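Local coordinates for uncharacterized protein (Tetranychus urticae, PDB 5UK3), which probably catalyses the bicarbonate-dependent breakdown of cyanate to ammonia and carbon dioxide, as a cyanase, at residues Lys31-Tyr35 with Gln36-Gln40; Leu42-Lys46 with Val47-Ser51; Ile61-Ala64 with His65-Asp69; Ile115-Glu119 with Phe120-Ile124. One frame throughout, in Å; residues are numbered along the deposited sequence.

Interaction 1: residues Lys31-Tyr35 with Gln36-Gln40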
loop_
_atom_site.group_PDB
_atom_site.type_symbol
_atom_site.label_atom_id
_atom_site.label_comp_id
_atom_site.label_asym_id
_atom_site.label_seq_id
_atom_site.Cartn_x
_atom_site.Cartn_y
_atom_site.Cartn_z
ATOM N N LYS I 31 -11.612 27.302 30.982
ATOM C CA LYS I 31 -12.443 27.154 32.171
ATOM C C LYS I 31 -11.889 26.173 33.218
ATOM O O LYS I 31 -12.382 26.151 34.353
ATOM C CB LYS I 31 -13.868 26.714 31.777
ATOM C CG LYS I 31 -14.619 27.685 30.879
ATOM C CD LYS I 31 -15.094 28.872 31.693
ATOM C CE LYS I 31 -15.843 29.930 30.892
ATOM N NZ LYS I 31 -17.305 29.930 31.233
ATOM N N GLY I 32 -10.908 25.351 32.840
ATOM C CA GLY I 32 -10.362 24.318 33.730
ATOM C C GLY I 32 -11.314 23.142 33.950
ATOM O O GLY I 32 -11.269 22.500 34.995
ATOM N N LEU I 33 -12.188 22.890 32.971
ATOM C CA LEU I 33 -13.158 21.792 33.018
ATOM C C LEU I 33 -12.572 20.475 32.539
ATOM O O LEU I 33 -11.837 20.443 31.537
ATOM C CB LEU I 33 -14.350 22.111 32.126
ATOM C CG LEU I 33 -15.408 23.033 32.725
ATOM C CD1 LEU I 33 -16.328 23.545 31.629
ATOM C CD2 LEU I 33 -16.220 22.306 33.801
ATOM N N THR I 34 -12.859 19.391 33.257
ATOM C CA THR I 34 -12.480 18.073 32.789
ATOM C C THR I 34 -13.648 17.485 31.995
ATOM O O THR I 34 -14.774 17.932 32.134
ATOM C CB THR I 34 -12.127 17.125 33.936
ATOM O OG1 THR I 34 -13.251 16.981 34.797
ATOM C CG2 THR I 34 -10.935 17.630 34.705
ATOM N N TYR I 35 -13.351 16.527 31.109
ATOM C CA TYR I 35 -14.377 15.849 30.326
ATOM C C TYR I 35 -15.346 15.168 31.291
ATOM O O TYR I 35 -16.548 15.242 31.091
ATOM C CB TYR I 35 -13.769 14.860 29.340
ATOM C CG TYR I 35 -12.954 15.438 28.212
ATOM C CD1 TYR I 35 -13.568 16.112 27.124
ATOM C CD2 TYR I 35 -11.574 15.302 28.205
ATOM C CE1 TYR I 35 -12.833 16.664 26.061
ATOM C CE2 TYR I 35 -10.826 15.810 27.159
ATOM C CZ TYR I 35 -11.467 16.500 26.064
ATOM O OH TYR I 35 -10.651 16.949 25.019
ATOM N N GLN I 36 -14.821 14.536 32.341
ATOM C CA GLN I 36 -15.656 13.985 33.436
ATOM C C GLN I 36 -16.669 14.973 33.995
ATOM O O GLN I 36 -17.861 14.705 34.049
ATOM C CB GLN I 36 -14.738 13.557 34.579
ATOM C CG GLN I 36 -15.409 12.942 35.812
ATOM C CD GLN I 36 -16.014 11.602 35.504
ATOM O OE1 GLN I 36 -15.330 10.575 35.583
ATOM N NE2 GLN I 36 -17.274 11.602 35.073
ATOM N N GLN I 37 -16.181 16.144 34.397
ATOM C CA GLN I 37 -17.041 17.195 34.927
ATOM C C GLN I 37 -18.147 17.571 33.953
ATOM O O GLN I 37 -19.312 17.669 34.347
ATOM C CB GLN I 37 -16.242 18.454 35.312
ATOM C CG GLN I 37 -15.460 18.307 36.623
ATOM C CD GLN I 37 -14.316 19.315 36.783
ATOM O OE1 GLN I 37 -14.124 20.230 35.955
ATOM N NE2 GLN I 37 -13.538 19.142 37.845
ATOM N N MET I 38 -17.785 17.830 32.699
ATOM C CA MET I 38 -18.778 18.249 31.702
ATOM C C MET I 38 -19.891 17.210 31.576
ATOM O O MET I 38 -21.029 17.541 31.386
ATOM C CB MET I 38 -18.109 18.497 30.348
ATOM C CG MET I 38 -17.289 19.756 30.298
ATOM S SD MET I 38 -16.704 20.070 28.628
ATOM C CE MET I 38 -18.223 20.467 27.737
ATOM N N ALA I 39 -19.489 15.956 31.558
ATOM C CA ALA I 39 -20.409 14.858 31.357
ATOM C C ALA I 39 -21.375 14.743 32.511
ATOM O O ALA I 39 -22.542 14.506 32.314
ATOM C CB ALA I 39 -19.626 13.570 31.196
ATOM N N GLN I 40 -20.878 14.926 33.719
ATOM C CA GLN I 40 -21.729 14.832 34.869
ATOM C C GLN I 40 -22.699 15.977 34.934
ATOM O O GLN I 40 -23.817 15.786 35.370
ATOM C CB GLN I 40 -20.884 14.765 36.097
ATOM C CG GLN I 40 -21.495 14.157 37.326
ATOM C CD GLN I 40 -20.370 13.628 38.217
ATOM O OE1 GLN I 40 -19.162 13.591 37.816
ATOM N NE2 GLN I 40 -20.731 13.246 39.447
#
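T34 and Q37 grip each other across the first turn of helix 35-42. T34 is the N-cap. Its OG1 accepts a hydrogen bond from Q37 N at 3.1 Å. With chi1 at 60°, OG1 sits between the backbone N and the carbonyl carbon, where it meets the N-H of Q37. The Q37 side chain answers: its OE1 accepts from T34 N at 3.1 Å. That N-H lies above the amide's carbonyl plane, 60° out of it. T34 O then takes M38 N at 3.1 Å, so the turn is bound at three points. With an alanine here Q37 N would probably be left without its side-chain acceptor, and half of the reciprocal pair would be gone.

The inner side is well packed. CD1 of L33 meets CG of M38 at 4.1 Å, the two side chains at about a right angle. Beyond it M38 rests on L49 and L53, and the Y35 ring lies against T50. The outer side is looser. Q36 bends away at chi2, and Q37 is largely exposed, though its OE1 also touches CD2 of L33 at 3.7 Å. A second subunit approaches here: its E118 OE1 accepts a hydrogen bond from Y35 N, and its E119 packs on Q36. Just upstream, G32 ends helix 23-31 in a Schellman motif. The reciprocal pair T34 and Q37 is a capping box, here opening the first helix of a helix-turn-helix.

Interaction 2: residues Leu42-Lys46 with Val47-Ser51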
loop_
_atom_site.group_PDB
_atom_site.type_symbol
_atom_site.label_atom_id
_atom_site.label_comp_id
_atom_site.label_asym_id
_atom_site.label_seq_id
_atom_site.Cartn_x
_atom_site.Cartn_y
_atom_site.Cartn_z
ATOM N N LEU I 42 -23.962 17.620 32.407
ATOM C CA LEU I 42 -24.917 17.429 31.336
ATOM C C LEU I 42 -25.692 16.113 31.351
ATOM O O LEU I 42 -26.596 15.937 30.547
ATOM C CB LEU I 42 -24.193 17.576 29.995
ATOM C CG LEU I 42 -23.606 18.996 29.780
ATOM C CD1 LEU I 42 -22.538 19.035 28.727
ATOM C CD2 LEU I 42 -24.683 19.969 29.393
ATOM N N SER I 43 -25.343 15.192 32.264
ATOM C CA SER I 43 -25.980 13.857 32.386
ATOM C C SER I 43 -25.890 13.008 31.120
ATOM O O SER I 43 -26.898 12.509 30.632
ATOM C CB SER I 43 -27.435 13.989 32.843
ATOM O OG SER I 43 -27.486 14.470 34.186
ATOM N N VAL I 44 -24.683 12.904 30.562
ATOM C CA VAL I 44 -24.421 12.140 29.341
ATOM C C VAL I 44 -23.129 11.329 29.480
ATOM O O VAL I 44 -22.306 11.602 30.357
ATOM C CB VAL I 44 -24.291 13.039 28.101
ATOM C CG1 VAL I 44 -25.581 13.776 27.828
ATOM C CG2 VAL I 44 -23.128 14.033 28.231
ATOM N N ASN I 45 -22.979 10.343 28.603
ATOM C CA ASN I 45 -21.808 9.504 28.567
ATOM C C ASN I 45 -20.562 10.347 28.289
ATOM O O ASN I 45 -20.520 11.090 27.332
ATOM C CB ASN I 45 -21.929 8.441 27.451
ATOM C CG ASN I 45 -20.783 7.461 27.448
ATOM O OD1 ASN I 45 -20.332 6.967 28.510
ATOM N ND2 ASN I 45 -20.266 7.191 26.294
ATOM N N LYS I 46 -19.532 10.187 29.112
ATOM C CA LYS I 46 -18.292 10.956 28.995
ATOM C C LYS I 46 -17.607 10.841 27.628
ATOM O O LYS I 46 -17.215 11.857 27.063
ATOM C CB LYS I 46 -17.317 10.530 30.098
ATOM C CG LYS I 46 -16.170 11.497 30.305
ATOM C CD LYS I 46 -14.892 10.786 30.624
ATOM C CE LYS I 46 -14.945 10.050 31.932
ATOM N NZ LYS I 46 -13.679 9.305 32.094
ATOM N N VAL I 47 -17.436 9.612 27.139
ATOM C CA VAL I 47 -16.690 9.363 25.921
ATOM C C VAL I 47 -17.479 9.883 24.747
ATOM O O VAL I 47 -16.895 10.456 23.815
ATOM C CB VAL I 47 -16.385 7.879 25.713
ATOM C CG1 VAL I 47 -15.824 7.586 24.347
ATOM C CG2 VAL I 47 -15.385 7.391 26.755
ATOM N N TRP I 48 -18.801 9.700 24.765
ATOM C CA TRP I 48 -19.637 10.178 23.643
ATOM C C TRP I 48 -19.540 11.703 23.550
ATOM O O TRP I 48 -19.350 12.247 22.448
ATOM C CB TRP I 48 -21.078 9.777 23.837
ATOM C CG TRP I 48 -22.010 10.373 22.896
ATOM C CD1 TRP I 48 -22.291 9.918 21.672
ATOM C CD2 TRP I 48 -22.837 11.522 23.096
ATOM N NE1 TRP I 48 -23.229 10.714 21.064
ATOM C CE2 TRP I 48 -23.597 11.696 21.929
ATOM C CE3 TRP I 48 -23.014 12.405 24.146
ATOM C CZ2 TRP I 48 -24.503 12.733 21.766
ATOM C CZ3 TRP I 48 -23.909 13.421 24.007
ATOM C CH2 TRP I 48 -24.637 13.598 22.812
ATOM N N LEU I 49 -19.700 12.380 24.690
ATOM C CA LEU I 49 -19.660 13.830 24.727
ATOM C C LEU I 49 -18.315 14.292 24.196
ATOM O O LEU I 49 -18.247 15.219 23.371
ATOM C CB LEU I 49 -19.862 14.325 26.142
ATOM C CG LEU I 49 -19.705 15.813 26.393
ATOM C CD1 LEU I 49 -20.821 16.581 25.678
ATOM C CD2 LEU I 49 -19.667 16.143 27.898
ATOM N N THR I 50 -17.250 13.652 24.654
ATOM C CA THR I 50 -15.935 13.998 24.189
ATOM C C THR I 50 -15.926 13.920 22.647
ATOM O O THR I 50 -15.403 14.811 22.002
ATOM C CB THR I 50 -14.869 13.107 24.842
ATOM O OG1 THR I 50 -14.961 13.222 26.276
ATOM C CG2 THR I 50 -13.475 13.507 24.423
ATOM N N SER I 51 -16.488 12.853 22.084
ATOM C CA SER I 51 -16.475 12.676 20.658
ATOM C C SER I 51 -17.304 13.738 19.922
ATOM O O SER I 51 -16.984 14.078 18.785
ATOM C CB SER I 51 -16.944 11.294 20.256
ATOM O OG SER I 51 -18.350 11.192 20.330
#
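K46, L49 and N45 carry this contact, at the point where the turn of the helix-turn-helix runs into its second helix, 46-53. N45 is the N-cap residue. Its carbonyl O accepts L49 N at 3.1 Å, with the donor nearly along the C=O axis and an N-H...O angle of 168°. The same carbonyl O lies at the edge of the W48 ring, near its plane.

L49 is the apolar centre. Its CG stands opposite the backbone N (chi1 174°), which turns the branched end back over the turn. CB meets CG2 of V44 at 3.9 Å. CD2 meets CD1 of L42 at 4.2 Å, and these two leucines cross at about a right angle. V44 is shared: its CB also lies 4.1 Å from CZ3 of W48, obliquely to that ring. L49 further packs on M38 and I67, so it joins three helices.

K46 sends its side chain the other way, past Q36 and A39. Its NZ forms a salt bridge with E119 of a second subunit and a hydrogen bond with V134 O. The positive end of a buried lysine is thus paired across the subunit boundary. Its backbone stays with the helix. K46 O accepts twice from one residue: T50 N at 3.0 Å and T50 OG1 at 2.8 Å arrive from opposite faces of its carbonyl plane.

Interaction 3: residues Ile61-Ala64 with His65-Asp69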
loop_
_atom_site.group_PDB
_atom_site.type_symbol
_atom_site.label_atom_id
_atom_site.label_comp_id
_atom_site.label_asym_id
_atom_site.label_seq_id
_atom_site.Cartn_x
_atom_site.Cartn_y
_atom_site.Cartn_z
ATOM N N ILE I 61 -30.149 19.946 19.271
ATOM C CA ILE I 61 -29.905 21.396 19.449
ATOM C C ILE I 61 -29.988 21.811 20.909
ATOM O O ILE I 61 -29.217 22.650 21.346
ATOM C CB ILE I 61 -30.838 22.333 18.626
ATOM C CG1 ILE I 61 -31.048 21.801 17.183
ATOM C CG2 ILE I 61 -30.198 23.724 18.547
ATOM C CD1 ILE I 61 -31.982 22.622 16.275
ATOM N N GLN I 62 -30.911 21.211 21.664
ATOM C CA GLN I 62 -31.043 21.546 23.069
ATOM C C GLN I 62 -29.790 21.170 23.891
ATOM O O GLN I 62 -29.327 21.967 24.700
ATOM C CB GLN I 62 -32.340 21.031 23.635
ATOM C CG GLN I 62 -32.312 19.616 24.209
ATOM C CD GLN I 62 -33.673 19.197 24.776
ATOM O OE1 GLN I 62 -34.452 20.051 25.216
ATOM N NE2 GLN I 62 -33.970 17.890 24.732
ATOM N N LEU I 63 -29.182 20.016 23.647
ATOM C CA LEU I 63 -27.912 19.726 24.286
ATOM C C LEU I 63 -26.815 20.655 23.787
ATOM O O LEU I 63 -25.934 21.081 24.544
ATOM C CB LEU I 63 -27.483 18.268 24.072
ATOM C CG LEU I 63 -26.333 17.813 24.990
ATOM C CD1 LEU I 63 -26.841 17.570 26.376
ATOM C CD2 LEU I 63 -25.640 16.576 24.454
ATOM N N ALA I 64 -26.811 20.930 22.496
ATOM C CA ALA I 64 -25.812 21.832 21.927
ATOM C C ALA I 64 -25.807 23.176 22.649
ATOM O O ALA I 64 -24.721 23.697 22.954
ATOM C CB ALA I 64 -26.039 22.000 20.437
ATOM N N HIS I 65 -26.994 23.752 22.884
ATOM C CA HIS I 65 -27.082 25.041 23.609
ATOM C C HIS I 65 -26.487 24.918 25.005
ATOM O O HIS I 65 -25.689 25.729 25.430
ATOM C CB HIS I 65 -28.513 25.579 23.718
ATOM C CG HIS I 65 -29.056 26.171 22.457
ATOM N ND1 HIS I 65 -28.369 27.109 21.711
ATOM C CD2 HIS I 65 -30.259 26.014 21.848
ATOM C CE1 HIS I 65 -29.100 27.467 20.670
ATOM N NE2 HIS I 65 -30.250 26.815 20.727
ATOM N N ARG I 66 -26.833 23.853 25.676
ATOM C CA ARG I 66 -26.290 23.575 27.010
ATOM C C ARG I 66 -24.775 23.381 27.056
ATOM O O ARG I 66 -24.138 23.841 27.990
ATOM C CB ARG I 66 -26.958 22.333 27.607
ATOM C CG ARG I 66 -28.131 22.651 28.458
ATOM C CD ARG I 66 -28.578 21.449 29.109
ATOM N NE ARG I 66 -28.017 21.232 30.416
ATOM C CZ ARG I 66 -28.233 20.131 31.101
ATOM N NH1 ARG I 66 -27.665 19.974 32.284
ATOM N NH2 ARG I 66 -29.063 19.184 30.618
ATOM N N ILE I 67 -24.218 22.694 26.060
ATOM C CA ILE I 67 -22.761 22.588 25.942
ATOM C C ILE I 67 -22.151 23.987 25.836
ATOM O O ILE I 67 -21.183 24.305 26.501
ATOM C CB ILE I 67 -22.343 21.695 24.732
ATOM C CG1 ILE I 67 -22.630 20.243 25.049
ATOM C CG2 ILE I 67 -20.867 21.838 24.403
ATOM C CD1 ILE I 67 -22.692 19.333 23.835
ATOM N N CYS I 68 -22.722 24.815 24.977
ATOM C CA CYS I 68 -22.216 26.148 24.817
ATOM C C CYS I 68 -22.176 26.950 26.118
ATOM O O CYS I 68 -21.281 27.725 26.351
ATOM C CB CYS I 68 -23.014 26.873 23.724
ATOM S SG CYS I 68 -22.766 26.158 22.076
ATOM N N ASP I 69 -23.208 26.861 26.915
ATOM C CA ASP I 69 -23.226 27.553 28.190
ATOM C C ASP I 69 -22.227 27.041 29.168
ATOM O O ASP I 69 -21.749 27.794 30.009
ATOM C CB ASP I 69 -24.612 27.225 28.803
ATOM C CG ASP I 69 -25.740 28.101 28.294
ATOM O OD1 ASP I 69 -25.446 28.904 27.375
ATOM O OD2 ASP I 69 -26.926 27.894 28.760
#
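Residues I61-C68 make one regular turn after another, with H65, R66, I67 and C68 each giving the backbone N-H to the carbonyl four residues back. The bond from H65 N to I61 O measures 2.9 Å, and that from I67 N to L63 O 2.8 Å. The one from R66 N to Q62 O is longer, at 3.3 Å, though its N-H...O angle is still 166°.

Two side-chain pairs follow the same spacing. On one flank I61 and H65 lie side by side and point the same way. CG2 of I61 touches NE2 of H65 at 3.8 Å. The imidazole folds back beside its own backbone N (chi1 -75°), which brings CD2 within 3.6 Å of I61 O. On the next flank L63 and I67 cross obliquely, and CD2 of L63 meets CD1 of I67 at 4.1 Å. CG1 of I67 comes within 3.4 Å of L63 O.

Around the helix the surroundings differ. L63 packs on W48. I67 packs on L42, L49, L53 and L81. A64 directs its methyl out of this turn, onto A78 and T82 of helix 78-82. H65 and R66 lie largely at the surface, although R66 also rests on L42. Before the helix, D60 OD1 accepts a hydrogen bond from L63 N.

The main-chain bonds carry the polar part of the contact, and the I61-H65 and L63-I67 pairs add van der Waals contact. A64, I67 and C68 are buried, while Q62, H65 and R66 are exposed, so the helix is amphipathic.

Interaction 4: residues Ile115-Glu119 with Phe120-Ile124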
loop_
_atom_site.group_PDB
_atom_site.type_symbol
_atom_site.label_atom_id
_atom_site.label_comp_id
_atom_site.label_asym_id
_atom_site.label_seq_id
_atom_site.Cartn_x
_atom_site.Cartn_y
_atom_site.Cartn_z
ATOM N N ILE I 115 -14.690 -16.445 21.177
ATOM C CA ILE I 115 -15.510 -16.346 22.361
ATOM C C ILE I 115 -16.872 -15.784 22.022
ATOM O O ILE I 115 -17.881 -16.310 22.455
ATOM C CB ILE I 115 -14.867 -15.474 23.419
ATOM C CG1 ILE I 115 -13.646 -16.173 23.986
ATOM C CG2 ILE I 115 -15.845 -15.208 24.552
ATOM C CD1 ILE I 115 -12.680 -15.224 24.664
ATOM N N ILE I 116 -16.914 -14.729 21.218
ATOM C CA ILE I 116 -18.194 -14.130 20.852
ATOM C C ILE I 116 -19.027 -15.138 20.058
ATOM O O ILE I 116 -20.250 -15.190 20.252
ATOM C CB ILE I 116 -18.039 -12.811 20.097
ATOM C CG1 ILE I 116 -17.526 -11.748 21.059
ATOM C CG2 ILE I 116 -19.368 -12.331 19.549
ATOM C CD1 ILE I 116 -16.911 -10.517 20.359
ATOM N N HIS I 117 -18.396 -15.923 19.172
ATOM C CA HIS I 117 -19.160 -16.880 18.381
ATOM C C HIS I 117 -19.796 -17.912 19.252
ATOM O O HIS I 117 -20.951 -18.278 19.054
ATOM C CB HIS I 117 -18.329 -17.597 17.322
ATOM C CG HIS I 117 -17.957 -16.773 16.132
ATOM N ND1 HIS I 117 -18.557 -15.565 15.858
ATOM C CD2 HIS I 117 -17.096 -17.001 15.118
ATOM C CE1 HIS I 117 -18.067 -15.068 14.744
ATOM N NE2 HIS I 117 -17.172 -15.919 14.282
ATOM N N GLU I 118 -19.036 -18.396 20.213
ATOM C CA GLU I 118 -19.495 -19.453 21.129
ATOM C C GLU I 118 -20.581 -18.950 22.064
ATOM O O GLU I 118 -21.557 -19.626 22.259
ATOM C CB GLU I 118 -18.296 -19.992 21.894
ATOM C CG GLU I 118 -18.599 -20.773 23.131
ATOM C CD GLU I 118 -17.337 -21.346 23.734
ATOM O OE1 GLU I 118 -16.856 -20.815 24.765
ATOM O OE2 GLU I 118 -16.830 -22.332 23.152
ATOM N N GLU I 119 -20.430 -17.746 22.600
ATOM C CA GLU I 119 -21.353 -17.193 23.622
ATOM C C GLU I 119 -22.538 -16.355 23.104
ATOM O O GLU I 119 -23.524 -16.238 23.801
ATOM C CB GLU I 119 -20.583 -16.350 24.618
ATOM C CG GLU I 119 -19.445 -17.116 25.283
ATOM C CD GLU I 119 -18.780 -16.363 26.441
ATOM O OE1 GLU I 119 -19.234 -15.237 26.780
ATOM O OE2 GLU I 119 -17.821 -16.914 27.040
ATOM N N PHE I 120 -22.452 -15.802 21.899
ATOM C CA PHE I 120 -23.573 -15.091 21.254
ATOM C C PHE I 120 -24.097 -15.695 19.941
ATOM O O PHE I 120 -25.273 -15.561 19.627
ATOM C CB PHE I 120 -23.170 -13.672 20.921
ATOM C CG PHE I 120 -22.831 -12.835 22.112
ATOM C CD1 PHE I 120 -21.563 -12.898 22.663
ATOM C CD2 PHE I 120 -23.755 -11.968 22.670
ATOM C CE1 PHE I 120 -21.231 -12.113 23.758
ATOM C CE2 PHE I 120 -23.426 -11.180 23.756
ATOM C CZ PHE I 120 -22.155 -11.245 24.295
ATOM N N GLY I 121 -23.232 -16.326 19.167
ATOM C CA GLY I 121 -23.606 -16.913 17.902
ATOM C C GLY I 121 -22.883 -16.211 16.773
ATOM O O GLY I 121 -21.969 -15.434 16.999
ATOM N N ASP I 122 -23.307 -16.495 15.557
ATOM C CA ASP I 122 -22.709 -15.931 14.405
ATOM C C ASP I 122 -23.217 -14.518 14.192
ATOM O O ASP I 122 -24.302 -14.279 13.661
ATOM C CB ASP I 122 -23.055 -16.763 13.209
ATOM C CG ASP I 122 -22.465 -16.216 11.931
ATOM O OD1 ASP I 122 -21.464 -15.442 11.992
ATOM O OD2 ASP I 122 -22.970 -16.607 10.839
ATOM N N GLY I 123 -22.402 -13.567 14.587
ATOM C CA GLY I 123 -22.709 -12.171 14.368
ATOM C C GLY I 123 -21.495 -11.301 14.637
ATOM O O GLY I 123 -20.347 -11.753 14.531
ATOM N N ILE I 124 -21.780 -10.059 14.994
ATOM C CA ILE I 124 -20.794 -9.078 15.346
ATOM C C ILE I 124 -21.253 -8.202 16.489
ATOM O O ILE I 124 -22.427 -8.176 16.822
ATOM C CB ILE I 124 -20.566 -8.131 14.186
ATOM C CG1 ILE I 124 -21.842 -7.389 13.858
ATOM C CG2 ILE I 124 -20.051 -8.906 12.992
ATOM C CD1 ILE I 124 -21.560 -6.137 13.147
#
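This is a local contact at the C-terminal end of helix 96-120, where I116 and H117 meet F120 and G121 as the chain turns into strand 123-136. The last firm helical bond runs from F120 N to I116 O at 2.8 Å. Beyond it the helical bonding weakens and ends. G121 N makes only weak bonds, to I116 O at 3.4 Å and to H117 O at 3.0 Å. G121 has positive phi (116°), and any side chain there would run into the carbonyl O of F120. Its own carbonyl O turns back and receives a CA-H...O contact from CA of H117 at 3.4 Å.

F120 packs along the last turn. Its CG lies beside the backbone N (chi1 -63°), so the ring folds back toward I116. I116 O sits in the ring plane, at its edge. CD1 of the ring touches CG2 of I116 at 3.9 Å, and the ring also meets that of F150 on strand 141-152. An alanine at this position would probably leave a gap beside CG2 of I116 and take from F150 its ring partner. On the other flank the imidazole edge of H117 faces the chain beyond the turn, with CE1 4.0 Å from G123 O.

Charged side chains reach other subunits. E119 forms a salt bridge with K46 of a second subunit, and D122 one with R87 of a third. The arrangement is a helix terminated at a glycine and leading into a β-hairpin, within the cyanate lyase C-terminal domain.

The four contacts follow in series along the chain; none nests in or crosses another. Each is local, spanning adjoining residues and closing no long loop. Interaction 1 starts helix 35-42, and interaction 2 carries the chain from its end into helix 46-53. They touch, with A39 O and V44 N 3.2 Å apart in a probable hydrogen bond. Interaction 3 lies in helix 61-70 and packs on interaction 2: CH2 of W48 is 3.5 Å from CD2 of L63. Together they tie these three N-terminal helices to one another. Interaction 4 lies apart, its centre about 37 Å from that of interaction 1. Its counterpart in a second subunit reaches interactions 1 and 2, linking domains across the assembly.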